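Local coordinates for N-acetylglucosamine-6-phosphate deacetylase (Thermotoga maritima, PDB 1O12), which probably removes the acetyl group from N-acetylglucosamine 6-phosphate, using a divalent metal cation bound in each subunit, at residues Asp59-His63 with Val124-Gly128; Ile155-Met161 with Leu177-Val183. All blocks are in the same frame, centred on the assembly; numbering follows the deposited sequence.

Contact 1. Residues Asp59-His63 with Val124-Gly128; sequences DPHIH and VHLEG. With FE (Fe (III) ion), chain C.
In the TIM barrel of this amidohydrolase-superfamily enzyme, the HxH motif H61-I62-H63, just past strand 52-59, meets the C-terminal end of strand 121-127 beside the metal site; neither H61 nor H63 is a ligand of this iron. The two strands are not direct neighbours, since strand 87-93 runs between them; the nearest CA atoms, of H61 and H125, lie 6.9 Å apart, and contact is made through side chains. The chain turns a corner at P60 (phi/psi -86/2), where an Asx turn bonds H61 N to D59 OD1 at 3.1 Å, then resumes an extended course through H61 and I62. E127, H125 and H61 bury the most surface. CA-to-CB of both H125 and E127 points toward the other segment. H125 (chi1 t) donates from ND1 to P60 O at 2.9 Å and sets its ring edge against the face of H61, an edge-to-face pair with centroids 4.9 Å apart and planes at 56°. H61, also chi1 t, has its CA-to-CB bond directed sideways, yet its NE2 donates to E127 OE1 at 2.7 Å while its ND1 is hydrogen-bonded to E237. H63 (chi1 m) brings CE1 to 3.2 Å from E127 OE1; its NE2 is hydrogen-bonded to D267, the predicted proton donor/acceptor. E127 (chi1 t, chi2 t) thus divides its carboxylate: OE1 faces H61 and H63, whereas OE2, also hydrogen-bonded to H139, coordinates FE at 2.2 Å.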
ATOM      1  N   ASP A  59     -25.518   2.266  -3.389  1.00 31.63           N
ATOM      2  CA  ASP A  59     -24.898   0.951  -3.536  1.00 31.97           C
ATOM      3  C   ASP A  59     -24.825   0.646  -5.025  1.00 31.71           C
ATOM      4  O   ASP A  59     -25.811   0.255  -5.633  1.00 31.51           O
ATOM      5  CB  ASP A  59     -25.702  -0.146  -2.824  1.00 32.72           C
ATOM      6  CG  ASP A  59     -24.890  -1.428  -2.643  1.00 34.49           C
ATOM      7  OD1 ASP A  59     -23.833  -1.526  -3.292  1.00 36.94           O
ATOM      8  OD2 ASP A  59     -25.290  -2.332  -1.875  1.00 35.27           O
ATOM      9  N   PRO A  60     -23.630   0.796  -5.621  1.00 31.68           N
ATOM     10  CA  PRO A  60     -23.455   0.541  -7.050  1.00 29.17           C
ATOM     11  C   PRO A  60     -23.168  -0.902  -7.369  1.00 30.18           C
ATOM     12  O   PRO A  60     -22.968  -1.254  -8.533  1.00 29.54           O
ATOM     13  CB  PRO A  60     -22.283   1.446  -7.399  1.00 28.71           C
ATOM     14  CG  PRO A  60     -21.393   1.292  -6.168  1.00 28.35           C
ATOM     15  CD  PRO A  60     -22.390   1.351  -5.022  1.00 29.17           C
ATOM     16  N   HIS A  61     -23.156  -1.742  -6.338  1.00 31.29           N
ATOM     17  CA  HIS A  61     -22.831  -3.146  -6.537  1.00 31.94           C
ATOM     18  C   HIS A  61     -23.586  -4.067  -5.592  1.00 33.75           C
ATOM     19  O   HIS A  61     -23.103  -4.356  -4.500  1.00 35.43           O
ATOM     20  CB  HIS A  61     -21.321  -3.347  -6.346  1.00 30.58           C
ATOM     21  CG  HIS A  61     -20.813  -4.638  -6.893  1.00 31.87           C
ATOM     22  ND1 HIS A  61     -19.473  -4.883  -7.098  1.00 32.68           N
ATOM     23  CD2 HIS A  61     -21.462  -5.762  -7.282  1.00 32.67           C
ATOM     24  CE1 HIS A  61     -19.315  -6.099  -7.590  1.00 29.73           C
ATOM     25  NE2 HIS A  61     -20.506  -6.652  -7.713  1.00 32.07           N
ATOM     26  N   ILE A  62     -24.767  -4.518  -6.014  1.00 34.18           N
ATOM     27  CA  ILE A  62     -25.588  -5.444  -5.230  1.00 33.60           C
ATOM     28  C   ILE A  62     -26.389  -6.326  -6.202  1.00 34.70           C
ATOM     29  O   ILE A  62     -27.090  -5.811  -7.071  1.00 35.24           O
ATOM     30  CB  ILE A  62     -26.567  -4.688  -4.259  1.00 32.81           C
ATOM     31  CG1 ILE A  62     -27.579  -5.669  -3.652  1.00 31.49           C
ATOM     32  CG2 ILE A  62     -27.280  -3.570  -4.973  1.00 28.56           C
ATOM     33  CD1 ILE A  62     -28.509  -5.031  -2.615  1.00 28.33           C
ATOM     34  N   HIS A  63     -26.295  -7.644  -6.027  1.00 34.21           N
ATOM     35  CA  HIS A  63     -26.981  -8.620  -6.882  1.00 35.69           C
ATOM     36  C   HIS A  63     -28.441  -8.864  -6.495  1.00 36.39           C
ATOM     37  O   HIS A  63     -29.324  -8.923  -7.340  1.00 35.61           O
ATOM     38  CB  HIS A  63     -26.218  -9.957  -6.826  1.00 35.85           C
ATOM     39  CG  HIS A  63     -24.768  -9.827  -7.159  1.00 35.10           C
ATOM     40  ND1 HIS A  63     -24.313  -9.744  -8.454  1.00 35.86           N
ATOM     41  CD2 HIS A  63     -23.683  -9.638  -6.367  1.00 37.52           C
ATOM     42  CE1 HIS A  63     -23.012  -9.507  -8.449  1.00 37.11           C
ATOM     43  NE2 HIS A  63     -22.605  -9.434  -7.195  1.00 37.13           N
ATOM     44  N   VAL A 124     -28.448  -0.565 -14.286  1.00 30.79           N
ATOM     45  CA  VAL A 124     -27.860  -1.870 -14.172  1.00 29.07           C
ATOM     46  C   VAL A 124     -26.352  -1.867 -14.235  1.00 28.87           C
ATOM     47  O   VAL A 124     -25.767  -1.182 -15.067  1.00 28.56           O
ATOM     48  CB  VAL A 124     -28.421  -2.782 -15.278  1.00 28.77           C
ATOM     49  CG1 VAL A 124     -27.624  -4.099 -15.362  1.00 24.51           C
ATOM     50  CG2 VAL A 124     -29.892  -3.051 -14.984  1.00 25.11           C
ATOM     51  N   HIS A 125     -25.736  -2.627 -13.332  1.00 28.48           N
ATOM     52  CA  HIS A 125     -24.276  -2.766 -13.293  1.00 30.33           C
ATOM     53  C   HIS A 125     -23.996  -4.151 -13.846  1.00 30.78           C
ATOM     54  O   HIS A 125     -24.399  -5.184 -13.266  1.00 28.67           O
ATOM     55  CB  HIS A 125     -23.734  -2.631 -11.861  1.00 30.47           C
ATOM     56  CG  HIS A 125     -22.271  -2.925 -11.728  1.00 30.93           C
ATOM     57  ND1 HIS A 125     -21.589  -2.770 -10.535  1.00 30.95           N
ATOM     58  CD2 HIS A 125     -21.367  -3.397 -12.620  1.00 30.96           C
ATOM     59  CE1 HIS A 125     -20.330  -3.139 -10.699  1.00 31.58           C
ATOM     60  NE2 HIS A 125     -20.168  -3.524 -11.954  1.00 31.46           N
ATOM     61  N   LEU A 126     -23.339  -4.150 -15.003  1.00 31.77           N
ATOM     62  CA  LEU A 126     -23.013  -5.379 -15.695  1.00 33.17           C
ATOM     63  C   LEU A 126     -21.628  -5.869 -15.280  1.00 33.31           C
ATOM     64  O   LEU A 126     -20.599  -5.404 -15.802  1.00 32.59           O
ATOM     65  CB  LEU A 126     -23.092  -5.164 -17.223  1.00 33.40           C
ATOM     66  CG  LEU A 126     -24.429  -4.732 -17.863  1.00 33.89           C
ATOM     67  CD1 LEU A 126     -24.211  -4.319 -19.307  1.00 33.96           C
ATOM     68  CD2 LEU A 126     -25.421  -5.863 -17.824  1.00 32.57           C
ATOM     69  N   GLU A 127     -21.628  -6.787 -14.313  1.00 33.64           N
ATOM     70  CA  GLU A 127     -20.405  -7.389 -13.806  1.00 36.62           C
ATOM     71  C   GLU A 127     -20.196  -8.637 -14.641  1.00 35.76           C
ATOM     72  O   GLU A 127     -20.872  -9.636 -14.454  1.00 36.70           O
ATOM     73  CB  GLU A 127     -20.552  -7.787 -12.336  1.00 39.91           C
ATOM     74  CG  GLU A 127     -19.206  -7.939 -11.613  1.00 43.50           C
ATOM     75  CD  GLU A 127     -19.284  -8.820 -10.391  1.00 44.72           C
ATOM     76  OE1 GLU A 127     -20.123  -8.594  -9.495  1.00 47.10           O
ATOM     77  OE2 GLU A 127     -18.489  -9.763 -10.321  1.00 50.16           O
ATOM     78  N   GLY A 128     -19.246  -8.584 -15.554  1.00 35.29           N
ATOM     79  CA  GLY A 128     -19.040  -9.716 -16.425  1.00 36.35           C
ATOM     80  C   GLY A 128     -19.921  -9.396 -17.624  1.00 36.18           C
ATOM     81  O   GLY A 128     -20.715  -8.461 -17.556  1.00 35.37           O
TER
HETATM   82 FE    FE C 401     -17.225 -10.279  -8.599  0.97 67.19          FE
HETATM   83  O   HOH W   1     -19.666 -10.902  -7.375  1.00 50.86           O

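Contact 2. Residues Ile155-Met161 with Leu177-Val183; sequences IDSPAKM and LVKRDIV
I182 is the main bump: its CA-to-CB leaves sideways, and with chi1 m and chi2 t its CD1 enters a hollow lined by I155 CG2 at 3.7 Å, A159 CB at 3.8 Å and D156 CA at 4.1 Å. L177 packs next to it, CD1 4.0 Å from I155 CG2. Helical phi/psi angles carry 177-179 round to R180, whose extended side chain donates from NH1 to I155 O (3.0 Å) and to L152 O; D181 (68/39) then turns the chain into I182. A cis peptide precedes P158. Here the parallel barrel strands 159-164 and 183-186 come together: M161 bridges V183, CA atoms 4.5 Å apart, and V183 N donates to K160 O at 2.8 Å. M161, a selenomethionine, and V183 share one face of the sheet, CE touching CG1 at 4.0 Å. K160 CA-to-CB points away, but the side chain, with chi1 and chi2 both m, bends back until NZ forms a long, weak salt bridge with D181 OD1, 3.4 Å. Water 3 links K160 O (2.9 Å) and D181 O (2.7 Å).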
ATOM      1  N   ILE A 155     -25.470  -2.873 -25.401  1.00 41.60           N
ATOM      2  CA  ILE A 155     -25.200  -2.258 -24.102  1.00 40.33           C
ATOM      3  C   ILE A 155     -25.389  -0.754 -24.122  1.00 40.89           C
ATOM      4  O   ILE A 155     -24.608  -0.030 -24.740  1.00 41.28           O
ATOM      5  CB  ILE A 155     -23.767  -2.554 -23.631  1.00 37.84           C
ATOM      6  CG1 ILE A 155     -23.543  -4.067 -23.568  1.00 37.57           C
ATOM      7  CG2 ILE A 155     -23.530  -1.919 -22.295  1.00 33.36           C
ATOM      8  CD1 ILE A 155     -22.089  -4.486 -23.228  1.00 37.20           C
ATOM      9  N   ASP A 156     -26.411  -0.293 -23.412  1.00 40.25           N
ATOM     10  CA  ASP A 156     -26.725   1.122 -23.352  1.00 40.75           C
ATOM     11  C   ASP A 156     -27.726   1.317 -22.203  1.00 40.15           C
ATOM     12  O   ASP A 156     -28.032   0.375 -21.463  1.00 39.37           O
ATOM     13  CB  ASP A 156     -27.349   1.558 -24.697  1.00 43.40           C
ATOM     14  CG  ASP A 156     -27.297   3.080 -24.924  1.00 46.34           C
ATOM     15  OD1 ASP A 156     -27.539   3.505 -26.085  1.00 48.69           O
ATOM     16  OD2 ASP A 156     -27.024   3.846 -23.962  1.00 46.24           O
ATOM     17  N   SER A 157     -28.247   2.533 -22.062  1.00 39.20           N
ATOM     18  CA  SER A 157     -29.197   2.812 -20.995  1.00 36.81           C
ATOM     19  C   SER A 157     -30.192   1.677 -21.054  1.00 35.71           C
ATOM     20  O   SER A 157     -30.644   1.314 -22.137  1.00 37.39           O
ATOM     21  CB  SER A 157     -29.881   4.162 -21.234  1.00 35.62           C
ATOM     22  OG  SER A 157     -30.392   4.688 -20.025  1.00 32.95           O
ATOM     23  N   PRO A 158     -30.597   1.138 -19.895  1.00 34.81           N
ATOM     24  CA  PRO A 158     -30.175   1.552 -18.553  1.00 35.08           C
ATOM     25  C   PRO A 158     -28.885   0.978 -17.927  1.00 33.96           C
ATOM     26  O   PRO A 158     -28.764   0.920 -16.710  1.00 33.36           O
ATOM     27  CB  PRO A 158     -31.410   1.250 -17.710  1.00 34.30           C
ATOM     28  CG  PRO A 158     -31.887  -0.022 -18.305  1.00 35.21           C
ATOM     29  CD  PRO A 158     -31.740   0.210 -19.816  1.00 33.44           C
ATOM     30  N   ALA A 159     -27.933   0.544 -18.737  1.00 33.12           N
ATOM     31  CA  ALA A 159     -26.680   0.079 -18.152  1.00 32.55           C
ATOM     32  C   ALA A 159     -26.036   1.362 -17.612  1.00 32.98           C
ATOM     33  O   ALA A 159     -26.117   2.416 -18.254  1.00 32.78           O
ATOM     34  CB  ALA A 159     -25.785  -0.545 -19.214  1.00 30.98           C
ATOM     35  N   LYS A 160     -25.403   1.284 -16.449  1.00 31.63           N
ATOM     36  CA  LYS A 160     -24.782   2.458 -15.872  1.00 31.59           C
ATOM     37  C   LYS A 160     -23.344   2.219 -15.519  1.00 32.99           C
ATOM     38  O   LYS A 160     -22.567   3.156 -15.406  1.00 33.78           O
ATOM     39  CB  LYS A 160     -25.536   2.900 -14.623  1.00 29.77           C
ATOM     40  CG  LYS A 160     -26.923   3.459 -14.941  1.00 30.59           C
ATOM     41  CD  LYS A 160     -26.854   4.713 -15.798  1.00 32.80           C
ATOM     42  CE  LYS A 160     -28.241   5.149 -16.310  1.00 35.61           C
ATOM     43  NZ  LYS A 160     -28.209   6.307 -17.259  1.00 33.32           N
HETATM   44  N   MSE A 161     -22.987   0.952 -15.362  1.00 33.49           N
HETATM   45  CA  MSE A 161     -21.637   0.595 -14.977  1.00 33.41           C
HETATM   46  C   MSE A 161     -21.286  -0.759 -15.558  1.00 33.18           C
HETATM   47  O   MSE A 161     -22.155  -1.592 -15.789  1.00 34.54           O
HETATM   48  CB  MSE A 161     -21.532   0.563 -13.459  1.00 32.14           C
HETATM   49  CG  MSE A 161     -20.148   0.345 -12.970  1.00 37.37           C
HETATM   50 SE   MSE A 161     -19.976   0.596 -11.055  1.00 49.41          SE
HETATM   51  CE  MSE A 161     -19.996   2.543 -10.940  1.00 41.51           C
ATOM     52  N   LEU A 177     -18.188   2.739 -24.598  1.00 38.56           N
ATOM     53  CA  LEU A 177     -19.373   2.802 -23.746  1.00 37.51           C
ATOM     54  C   LEU A 177     -19.448   4.020 -22.864  1.00 37.14           C
ATOM     55  O   LEU A 177     -20.542   4.464 -22.529  1.00 35.60           O
ATOM     56  CB  LEU A 177     -19.467   1.571 -22.853  1.00 36.58           C
ATOM     57  CG  LEU A 177     -19.594   0.249 -23.615  1.00 36.89           C
ATOM     58  CD1 LEU A 177     -19.702  -0.913 -22.611  1.00 36.07           C
ATOM     59  CD2 LEU A 177     -20.810   0.307 -24.514  1.00 34.84           C
ATOM     60  N   VAL A 178     -18.296   4.569 -22.496  1.00 36.86           N
ATOM     61  CA  VAL A 178     -18.298   5.722 -21.618  1.00 37.71           C
ATOM     62  C   VAL A 178     -19.136   6.880 -22.143  1.00 39.17           C
ATOM     63  O   VAL A 178     -19.775   7.590 -21.359  1.00 40.12           O
ATOM     64  CB  VAL A 178     -16.866   6.191 -21.326  1.00 37.99           C
ATOM     65  CG1 VAL A 178     -16.875   7.440 -20.424  1.00 35.35           C
ATOM     66  CG2 VAL A 178     -16.107   5.059 -20.636  1.00 37.53           C
ATOM     67  N   LYS A 179     -19.161   7.066 -23.457  1.00 40.33           N
ATOM     68  CA  LYS A 179     -19.942   8.163 -24.034  1.00 41.80           C
ATOM     69  C   LYS A 179     -21.432   7.876 -23.892  1.00 41.99           C
ATOM     70  O   LYS A 179     -22.248   8.741 -24.165  1.00 41.47           O
ATOM     71  CB  LYS A 179     -19.589   8.384 -25.522  1.00 43.96           C
ATOM     72  CG  LYS A 179     -20.038   7.238 -26.439  1.00 47.84           C
ATOM     73  CD  LYS A 179     -19.402   7.241 -27.847  1.00 49.57           C
ATOM     74  CE  LYS A 179     -19.835   5.959 -28.629  1.00 52.12           C
ATOM     75  NZ  LYS A 179     -19.141   5.721 -29.959  1.00 52.83           N
ATOM     76  N   ARG A 180     -21.785   6.666 -23.454  1.00 42.45           N
ATOM     77  CA  ARG A 180     -23.189   6.289 -23.279  1.00 40.97           C
ATOM     78  C   ARG A 180     -23.654   6.401 -21.822  1.00 40.51           C
ATOM     79  O   ARG A 180     -24.690   5.824 -21.433  1.00 39.01           O
ATOM     80  CB  ARG A 180     -23.424   4.869 -23.782  1.00 41.49           C
ATOM     81  CG  ARG A 180     -22.903   4.646 -25.166  1.00 42.54           C
ATOM     82  CD  ARG A 180     -23.129   3.224 -25.624  1.00 43.14           C
ATOM     83  NE  ARG A 180     -22.306   2.967 -26.795  1.00 45.06           N
ATOM     84  CZ  ARG A 180     -22.351   1.857 -27.517  1.00 45.10           C
ATOM     85  NH1 ARG A 180     -23.190   0.881 -27.194  1.00 43.74           N
ATOM     86  NH2 ARG A 180     -21.553   1.736 -28.566  1.00 45.47           N
ATOM     87  N   ASP A 181     -22.891   7.159 -21.031  1.00 38.71           N
ATOM     88  CA  ASP A 181     -23.218   7.375 -19.618  1.00 38.19           C
ATOM     89  C   ASP A 181     -23.046   6.068 -18.846  1.00 35.37           C
ATOM     90  O   ASP A 181     -23.845   5.726 -17.981  1.00 33.58           O
ATOM     91  CB  ASP A 181     -24.658   7.894 -19.476  1.00 39.65           C
ATOM     92  CG  ASP A 181     -24.885   8.675 -18.177  1.00 44.52           C
ATOM     93  OD1 ASP A 181     -26.069   8.941 -17.830  1.00 48.36           O
ATOM     94  OD2 ASP A 181     -23.887   9.034 -17.502  1.00 45.83           O
ATOM     95  N   ILE A 182     -22.007   5.324 -19.210  1.00 33.72           N
ATOM     96  CA  ILE A 182     -21.674   4.074 -18.546  1.00 32.61           C
ATOM     97  C   ILE A 182     -20.261   4.201 -17.941  1.00 32.03           C
ATOM     98  O   ILE A 182     -19.327   4.604 -18.632  1.00 30.83           O
ATOM     99  CB  ILE A 182     -21.713   2.888 -19.540  1.00 31.94           C
ATOM    100  CG1 ILE A 182     -23.118   2.755 -20.136  1.00 29.20           C
ATOM    101  CG2 ILE A 182     -21.271   1.609 -18.842  1.00 29.76           C
ATOM    102  CD1 ILE A 182     -23.284   1.579 -21.091  1.00 26.78           C
ATOM    103  N   VAL A 183     -20.127   3.898 -16.648  1.00 31.23           N
ATOM    104  CA  VAL A 183     -18.835   3.968 -15.978  1.00 30.72           C
ATOM    105  C   VAL A 183     -18.126   2.609 -16.103  1.00 31.84           C
ATOM    106  O   VAL A 183     -18.722   1.572 -15.804  1.00 30.38           O
ATOM    107  CB  VAL A 183     -18.986   4.297 -14.443  1.00 31.33           C
ATOM    108  CG1 VAL A 183     -17.617   4.190 -13.747  1.00 29.84           C
ATOM    109  CG2 VAL A 183     -19.579   5.702 -14.229  1.00 27.74           C
TER
HETATM  110  O   HOH W   2     -26.729   4.836 -19.906  1.00 50.51           O
HETATM  111  O   HOH W   3     -23.160   5.965 -15.342  1.00 26.74           O

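How the contacts relate
Strand 121-127 of contact 1 and strand 159-164 of contact 2 are neighbours in the barrel sheet, so the two contacts, with centres 12 Å apart, join directly. V124 O lies 2.8 Å from K160 N and V124 N 2.9 Å from P158 O, both probable hydrogen bonds of the parallel pairing. Packing adds L126 CD1 against I155 CG2 at 3.9 Å and H125 CD2 against M161 O at 3.7 Å. Contact 1 reaches the iron, whose other protein ligands are H188 and H209; contact 2 stands back, its M161 side chain about 11 Å from the metal and about 8 Å from the side chain of E127.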